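PDB 4AIP: Fe-regulated protein B from Neisseria meningitidis, which is an iron-regulated, TonB-dependent outer-membrane transporter that takes up iron, possibly in siderophore form. Local coordinates for residues K272-E283 with R298-S309. Sequence-based numbering, arbitrary orientation.
Sequences KDQHRGIRTVRE and RQAPAYRETTQS
Antiparallel pairing of neighbouring strands of the TonB-dependent receptor β-barrel joins K272–R279 to A302–S309, and the contact runs on into T280–E283 and R298–P301 of the connection. D273, H275, G277 and R279 exchange paired backbone hydrogen bonds with Q308, T306, R304 and A302; H275 N to T306 O spans 2.9 Å. At G277 the chain turns a corner, with backbone angles that call for glycine. On the face carrying R276, which binds L-glutamate in another structure of the protein, Y303 lies alongside that arginine, ring and guanidinium planes 83° apart, Y303 OH 3.4 Å from R276 CB. E305 OE2 sits over the guanidinium face, 4.2 Å from R276 NH1, a charge attraction without a directed N-H. I278 CG2 meets P301 CB at 3.7 Å. Beyond the strands, V281 N bonds Q299 O, and R282 NH1 bonds R298 O (3.0 Å). Bent at chi2 and chi3 (-78° and -69°), R279 turns NH2 to E283 OE1 (2.9 Å), in its guanidinium plane but above the carboxylate plane. The plug meets this side: T103 bonds E283, D140 N bonds D273 OD2, F137 stacks on H275. K272 touches a bound detergent; strands 246-259 and 325-339 flank the pair, and P354 of a second subunit packs on I278 and Y303.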
ATOM      1  N   LYS B 272       0.292  11.113  11.074  1.00 12.58           N
ATOM      2  CA  LYS B 272      -0.231   9.784  11.235  1.00 13.15           C
ATOM      3  C   LYS B 272       0.917   8.869  11.620  1.00 12.71           C
ATOM      4  O   LYS B 272       1.993   8.988  11.056  1.00 12.75           O
ATOM      5  CB  LYS B 272      -0.929   9.294   9.962  1.00 15.07           C
ATOM      6  CG  LYS B 272      -1.500   7.960  10.181  1.00 18.31           C
ATOM      7  CD  LYS B 272      -1.820   7.172   8.950  1.00 20.51           C
ATOM      8  CE  LYS B 272      -3.102   7.546   8.355  1.00 23.57           C
ATOM      9  NZ  LYS B 272      -3.775   6.293   7.989  1.00 23.12           N
ATOM     10  N   ASP B 273       0.634   7.923  12.535  1.00 13.22           N
ATOM     11  CA  ASP B 273       1.606   6.981  13.074  1.00 14.14           C
ATOM     12  C   ASP B 273       0.901   5.636  13.076  1.00 14.35           C
ATOM     13  O   ASP B 273      -0.120   5.461  13.768  1.00 14.11           O
ATOM     14  CB  ASP B 273       1.811   7.378  14.547  1.00 17.12           C
ATOM     15  CG  ASP B 273       3.228   7.057  15.085  1.00 19.64           C
ATOM     16  OD1 ASP B 273       3.694   5.905  14.935  1.00 20.23           O
ATOM     17  OD2 ASP B 273       3.830   7.949  15.717  1.00 21.26           O
ATOM     18  N   GLN B 274       1.404   4.651  12.367  1.00 14.62           N
ATOM     19  CA  GLN B 274       0.634   3.415  12.275  1.00 15.17           C
ATOM     20  C   GLN B 274       1.468   2.127  12.439  1.00 15.19           C
ATOM     21  O   GLN B 274       2.569   1.986  11.863  1.00 12.51           O
ATOM     22  CB  GLN B 274      -0.067   3.420  10.933  1.00 16.22           C
ATOM     23  CG  GLN B 274      -0.942   2.286  10.747  1.00 18.92           C
ATOM     24  CD  GLN B 274      -1.717   2.382   9.482  1.00 21.41           C
ATOM     25  OE1 GLN B 274      -2.949   2.363   9.512  1.00 23.60           O
ATOM     26  NE2 GLN B 274      -1.031   2.513   8.364  1.00 19.75           N
ATOM     27  N   HIS B 275       0.897   1.169  13.163  1.00 15.12           N
ATOM     28  CA  HIS B 275       1.550  -0.105  13.316  1.00 17.14           C
ATOM     29  C   HIS B 275       0.706  -1.204  12.754  1.00 18.59           C
ATOM     30  O   HIS B 275      -0.457  -1.290  13.113  1.00 21.08           O
ATOM     31  CB  HIS B 275       1.733  -0.430  14.775  1.00 17.61           C
ATOM     32  CG  HIS B 275       2.462   0.608  15.568  1.00 19.38           C
ATOM     33  ND1 HIS B 275       2.472   0.596  16.943  1.00 19.61           N
ATOM     34  CD2 HIS B 275       3.226   1.661  15.199  1.00 20.35           C
ATOM     35  CE1 HIS B 275       3.193   1.606  17.389  1.00 19.81           C
ATOM     36  NE2 HIS B 275       3.682   2.258  16.351  1.00 20.14           N
ATOM     37  N   ARG B 276       1.285  -2.097  11.939  1.00 18.39           N
ATOM     38  CA  ARG B 276       0.514  -3.224  11.405  1.00 17.48           C
ATOM     39  C   ARG B 276       1.269  -4.522  11.471  1.00 15.84           C
ATOM     40  O   ARG B 276       2.494  -4.568  11.328  1.00 16.33           O
ATOM     41  CB  ARG B 276       0.085  -2.969   9.950  1.00 19.12           C
ATOM     42  CG  ARG B 276       1.203  -2.604   9.070  1.00 20.50           C
ATOM     43  CD  ARG B 276       0.813  -1.357   8.351  1.00 22.98           C
ATOM     44  NE  ARG B 276       0.395  -1.729   7.001  1.00 22.26           N
ATOM     45  CZ  ARG B 276      -0.232  -0.936   6.130  1.00 22.90           C
ATOM     46  NH1 ARG B 276      -0.537   0.313   6.444  1.00 21.48           N
ATOM     47  NH2 ARG B 276      -0.581  -1.411   4.922  1.00 23.02           N
ATOM     48  N   GLY B 277       0.543  -5.596  11.672  1.00 12.74           N
ATOM     49  CA  GLY B 277       1.166  -6.907  11.560  1.00 12.21           C
ATOM     50  C   GLY B 277       0.270  -7.947  12.182  1.00 11.68           C
ATOM     51  O   GLY B 277      -0.856  -7.651  12.607  1.00 12.36           O
ATOM     52  N   ILE B 278       0.731  -9.172  12.232  1.00 11.56           N
ATOM     53  CA  ILE B 278      -0.057 -10.177  12.864  1.00 14.01           C
ATOM     54  C   ILE B 278       0.329 -10.062  14.364  1.00 14.44           C
ATOM     55  O   ILE B 278       1.515 -10.223  14.749  1.00 15.22           O
ATOM     56  CB  ILE B 278       0.297 -11.595  12.351  1.00 16.01           C
ATOM     57  CG1 ILE B 278       0.416 -11.651  10.822  1.00 19.10           C
ATOM     58  CG2 ILE B 278      -0.660 -12.626  12.905  1.00 17.33           C
ATOM     59  CD1 ILE B 278      -0.878 -11.547  10.085  1.00 21.81           C
ATOM     60  N   ARG B 279      -0.666  -9.801  15.207  1.00 12.72           N
ATOM     61  CA  ARG B 279      -0.394  -9.459  16.562  1.00 13.56           C
ATOM     62  C   ARG B 279      -1.362 -10.267  17.325  1.00 14.61           C
ATOM     63  O   ARG B 279      -2.341 -10.783  16.754  1.00 16.76           O
ATOM     64  CB  ARG B 279      -0.679  -7.997  16.804  1.00 14.59           C
ATOM     65  CG  ARG B 279       0.217  -7.078  15.950  1.00 18.39           C
ATOM     66  CD  ARG B 279       1.640  -6.960  16.522  1.00 19.56           C
ATOM     67  NE  ARG B 279       1.621  -6.214  17.780  1.00 21.12           N
ATOM     68  CZ  ARG B 279       2.633  -6.071  18.630  1.00 21.17           C
ATOM     69  NH1 ARG B 279       3.796  -6.656  18.402  1.00 22.10           N
ATOM     70  NH2 ARG B 279       2.482  -5.370  19.740  1.00 18.96           N
ATOM     71  N   THR B 280      -1.110 -10.397  18.613  1.00 15.75           N
ATOM     72  CA  THR B 280      -1.856 -11.310  19.431  1.00 19.13           C
ATOM     73  C   THR B 280      -2.923 -10.519  20.162  1.00 20.98           C
ATOM     74  O   THR B 280      -2.814  -9.300  20.321  1.00 18.41           O
ATOM     75  CB  THR B 280      -0.905 -12.044  20.428  1.00 20.05           C
ATOM     76  OG1 THR B 280      -0.307 -11.098  21.320  1.00 20.44           O
ATOM     77  CG2 THR B 280       0.205 -12.653  19.717  1.00 21.22           C
ATOM     78  N   VAL B 281      -3.993 -11.200  20.541  1.00 28.03           N
ATOM     79  CA  VAL B 281      -5.024 -10.590  21.369  1.00 33.70           C
ATOM     80  C   VAL B 281      -4.152 -10.321  22.563  1.00 36.06           C
ATOM     81  O   VAL B 281      -3.371 -11.190  22.913  1.00 39.34           O
ATOM     82  CB  VAL B 281      -6.084 -11.655  21.768  1.00 34.45           C
ATOM     83  CG1 VAL B 281      -7.119 -11.065  22.790  1.00 36.09           C
ATOM     84  CG2 VAL B 281      -6.758 -12.302  20.530  1.00 35.49           C
ATOM     85  N   ARG B 282      -4.156  -9.176  23.190  1.00 36.49           N
ATOM     86  CA  ARG B 282      -3.189  -9.089  24.335  1.00 37.32           C
ATOM     87  C   ARG B 282      -1.744  -8.954  23.938  1.00 37.02           C
ATOM     88  O   ARG B 282      -0.970  -9.899  24.092  1.00 37.60           O
ATOM     89  CB  ARG B 282      -3.197 -10.346  25.221  1.00 36.50           C
ATOM     90  CG  ARG B 282      -4.392 -10.570  26.072  1.00 37.20           C
ATOM     91  CD  ARG B 282      -4.173 -11.786  26.939  1.00 35.69           C
ATOM     92  NE  ARG B 282      -5.423 -12.490  27.190  1.00 34.10           N
ATOM     93  CZ  ARG B 282      -5.980 -13.382  26.366  1.00 33.77           C
ATOM     94  NH1 ARG B 282      -5.387 -13.713  25.216  1.00 31.56           N
ATOM     95  NH2 ARG B 282      -7.138 -13.942  26.693  1.00 31.88           N
ATOM     96  N   GLU B 283      -1.341  -7.772  23.511  1.00 36.16           N
ATOM     97  CA  GLU B 283       0.019  -7.581  23.014  1.00 34.37           C
ATOM     98  C   GLU B 283       1.136  -7.621  24.060  1.00 35.96           C
ATOM     99  O   GLU B 283       2.340  -7.629  23.710  1.00 36.87           O
ATOM    100  CB  GLU B 283       0.074  -6.291  22.242  1.00 30.04           C
ATOM    101  CG  GLU B 283      -1.083  -6.197  21.283  1.00 25.34           C
ATOM    102  CD  GLU B 283      -0.960  -5.047  20.339  1.00 21.72           C
ATOM    103  OE1 GLU B 283      -0.079  -4.145  20.536  1.00 21.21           O
ATOM    104  OE2 GLU B 283      -1.768  -5.041  19.395  1.00 22.05           O
ATOM    105  N   ARG B 298      -5.914 -19.115  22.783  1.00 42.22           N
ATOM    106  CA  ARG B 298      -6.343 -17.989  23.623  1.00 40.60           C
ATOM    107  C   ARG B 298      -5.827 -16.656  23.118  1.00 37.13           C
ATOM    108  O   ARG B 298      -6.537 -15.656  23.195  1.00 37.33           O
ATOM    109  CB  ARG B 298      -5.886 -18.173  25.064  1.00 42.03           C
ATOM    110  CG  ARG B 298      -6.615 -19.278  25.819  1.00 44.89           C
ATOM    111  CD  ARG B 298      -6.422 -19.101  27.350  1.00 48.78           C
ATOM    112  NE  ARG B 298      -7.370 -18.135  27.940  1.00 50.46           N
ATOM    113  CZ  ARG B 298      -7.046 -16.963  28.488  1.00 53.75           C
ATOM    114  NH1 ARG B 298      -5.779 -16.564  28.570  1.00 55.23           N
ATOM    115  NH2 ARG B 298      -8.006 -16.190  28.985  1.00 55.57           N
ATOM    116  N   GLN B 299      -4.590 -16.682  22.607  1.00 31.82           N
ATOM    117  CA  GLN B 299      -3.872 -15.515  22.071  1.00 25.89           C
ATOM    118  C   GLN B 299      -4.182 -15.178  20.615  1.00 22.85           C
ATOM    119  O   GLN B 299      -3.826 -14.077  20.153  1.00 19.98           O
ATOM    120  CB  GLN B 299      -2.358 -15.692  22.264  1.00 25.80           C
ATOM    121  CG  GLN B 299      -1.874 -15.343  23.662  1.00 25.83           C
ATOM    122  CD  GLN B 299      -1.945 -13.846  23.930  1.00 26.43           C
ATOM    123  OE1 GLN B 299      -3.014 -13.276  24.092  1.00 21.71           O
ATOM    124  NE2 GLN B 299      -0.800 -13.210  23.974  1.00 20.37           N
ATOM    125  N   ALA B 300      -4.814 -16.132  19.911  1.00 21.05           N
ATOM    126  CA  ALA B 300      -5.399 -15.952  18.577  1.00 18.29           C
ATOM    127  C   ALA B 300      -4.858 -14.789  17.764  1.00 16.31           C
ATOM    128  O   ALA B 300      -5.537 -13.810  17.564  1.00 16.44           O
ATOM    129  CB  ALA B 300      -6.959 -15.885  18.667  1.00 15.55           C
ATOM    130  N   PRO B 301      -3.625 -14.914  17.244  1.00 15.91           N
ATOM    131  CA  PRO B 301      -3.049 -13.817  16.464  1.00 16.62           C
ATOM    132  C   PRO B 301      -3.865 -13.546  15.234  1.00 17.46           C
ATOM    133  O   PRO B 301      -4.386 -14.486  14.647  1.00 20.20           O
ATOM    134  CB  PRO B 301      -1.709 -14.364  16.054  1.00 14.42           C
ATOM    135  CG  PRO B 301      -1.361 -15.213  17.154  1.00 14.21           C
ATOM    136  CD  PRO B 301      -2.618 -15.969  17.437  1.00 14.35           C
ATOM    137  N   ALA B 302      -3.972 -12.271  14.869  1.00 17.06           N
ATOM    138  CA  ALA B 302      -4.747 -11.839  13.724  1.00 16.02           C
ATOM    139  C   ALA B 302      -4.133 -10.566  13.225  1.00 16.01           C
ATOM    140  O   ALA B 302      -3.501  -9.868  14.014  1.00 15.47           O
ATOM    141  CB  ALA B 302      -6.135 -11.583  14.181  1.00 13.38           C
ATOM    142  N   TYR B 303      -4.298 -10.248  11.950  1.00 15.51           N
ATOM    143  CA  TYR B 303      -3.830  -8.964  11.450  1.00 13.90           C
ATOM    144  C   TYR B 303      -4.487  -7.731  12.156  1.00 13.44           C
ATOM    145  O   TYR B 303      -5.712  -7.684  12.404  1.00 13.60           O
ATOM    146  CB  TYR B 303      -4.060  -8.884   9.951  1.00 12.36           C
ATOM    147  CG  TYR B 303      -3.589  -7.572   9.363  1.00 11.00           C
ATOM    148  CD1 TYR B 303      -2.233  -7.320   9.158  1.00  8.60           C
ATOM    149  CD2 TYR B 303      -4.510  -6.543   9.097  1.00  7.10           C
ATOM    150  CE1 TYR B 303      -1.794  -6.099   8.564  1.00  8.05           C
ATOM    151  CE2 TYR B 303      -4.092  -5.304   8.565  1.00  7.15           C
ATOM    152  CZ  TYR B 303      -2.729  -5.096   8.290  1.00  9.00           C
ATOM    153  OH  TYR B 303      -2.361  -3.845   7.730  1.00 11.79           O
ATOM    154  N   ARG B 304      -3.674  -6.734  12.436  1.00 13.04           N
ATOM    155  CA  ARG B 304      -4.091  -5.603  13.202  1.00 13.14           C
ATOM    156  C   ARG B 304      -3.420  -4.341  12.735  1.00 13.42           C
ATOM    157  O   ARG B 304      -2.217  -4.368  12.382  1.00 14.50           O
ATOM    158  CB  ARG B 304      -3.665  -5.844  14.618  1.00 13.20           C
ATOM    159  CG  ARG B 304      -4.546  -5.171  15.600  1.00 17.81           C
ATOM    160  CD  ARG B 304      -4.755  -5.993  16.772  1.00 28.10           C
ATOM    161  NE  ARG B 304      -5.772  -6.983  16.400  1.00 31.39           N
ATOM    162  CZ  ARG B 304      -5.724  -8.241  16.765  1.00 30.75           C
ATOM    163  NH1 ARG B 304      -4.740  -8.574  17.488  1.00 20.72           N
ATOM    164  NH2 ARG B 304      -6.625  -9.149  16.441  1.00 19.88           N
ATOM    165  N   GLU B 305      -4.168  -3.239  12.711  1.00 11.89           N
ATOM    166  CA  GLU B 305      -3.529  -1.921  12.570  1.00 12.09           C
ATOM    167  C   GLU B 305      -3.939  -1.084  13.753  1.00 12.46           C
ATOM    168  O   GLU B 305      -5.130  -1.078  14.157  1.00 13.43           O
ATOM    169  CB  GLU B 305      -3.918  -1.189  11.261  1.00 11.69           C
ATOM    170  CG  GLU B 305      -4.176  -2.116  10.094  1.00 13.41           C
ATOM    171  CD  GLU B 305      -4.384  -1.415   8.738  1.00 16.04           C
ATOM    172  OE1 GLU B 305      -5.134  -0.419   8.735  1.00 21.50           O
ATOM    173  OE2 GLU B 305      -3.852  -1.925   7.707  1.00 12.56           O
ATOM    174  N   THR B 306      -2.962  -0.383  14.323  1.00 11.24           N
ATOM    175  CA  THR B 306      -3.264   0.499  15.400  1.00 11.43           C
ATOM    176  C   THR B 306      -2.622   1.842  15.033  1.00 11.44           C
ATOM    177  O   THR B 306      -1.471   1.892  14.599  1.00 12.12           O
ATOM    178  CB  THR B 306      -2.950  -0.125  16.858  1.00 11.83           C
ATOM    179  OG1 THR B 306      -1.665   0.253  17.302  1.00 15.67           O
ATOM    180  CG2 THR B 306      -3.003  -1.666  16.894  1.00  7.65           C
ATOM    181  N   THR B 307      -3.402   2.921  15.130  1.00 11.98           N
ATOM    182  CA  THR B 307      -3.046   4.192  14.507  1.00 11.49           C
ATOM    183  C   THR B 307      -3.260   5.408  15.430  1.00 12.72           C
ATOM    184  O   THR B 307      -4.243   5.480  16.196  1.00 11.71           O
ATOM    185  CB  THR B 307      -3.924   4.393  13.260  1.00 11.98           C
ATOM    186  OG1 THR B 307      -4.110   3.133  12.611  1.00 15.43           O
ATOM    187  CG2 THR B 307      -3.268   5.313  12.319  1.00  8.04           C
ATOM    188  N   GLN B 308      -2.391   6.397  15.310  1.00 12.40           N
ATOM    189  CA  GLN B 308      -2.575   7.646  16.014  1.00 13.13           C
ATOM    190  C   GLN B 308      -2.423   8.748  14.997  1.00 13.08           C
ATOM    191  O   GLN B 308      -1.412   8.780  14.229  1.00 12.91           O
ATOM    192  CB  GLN B 308      -1.542   7.814  17.136  1.00 13.31           C
ATOM    193  CG  GLN B 308      -1.925   8.823  18.202  1.00 13.67           C
ATOM    194  CD  GLN B 308      -0.839   9.012  19.264  1.00 24.15           C
ATOM    195  OE1 GLN B 308       0.191   9.601  19.003  1.00 31.53           O
ATOM    196  NE2 GLN B 308      -1.081   8.519  20.457  1.00 27.27           N
ATOM    197  N   SER B 309      -3.397   9.656  14.988  1.00 12.72           N
ATOM    198  CA  SER B 309      -3.429  10.679  13.984  1.00 15.15           C
ATOM    199  C   SER B 309      -3.823  11.928  14.672  1.00 14.94           C
ATOM    200  O   SER B 309      -4.664  11.966  15.588  1.00 14.12           O
ATOM    201  CB  SER B 309      -4.454  10.439  12.869  1.00 14.07           C
ATOM    202  OG  SER B 309      -4.664   9.085  12.590  1.00 28.03           O
TER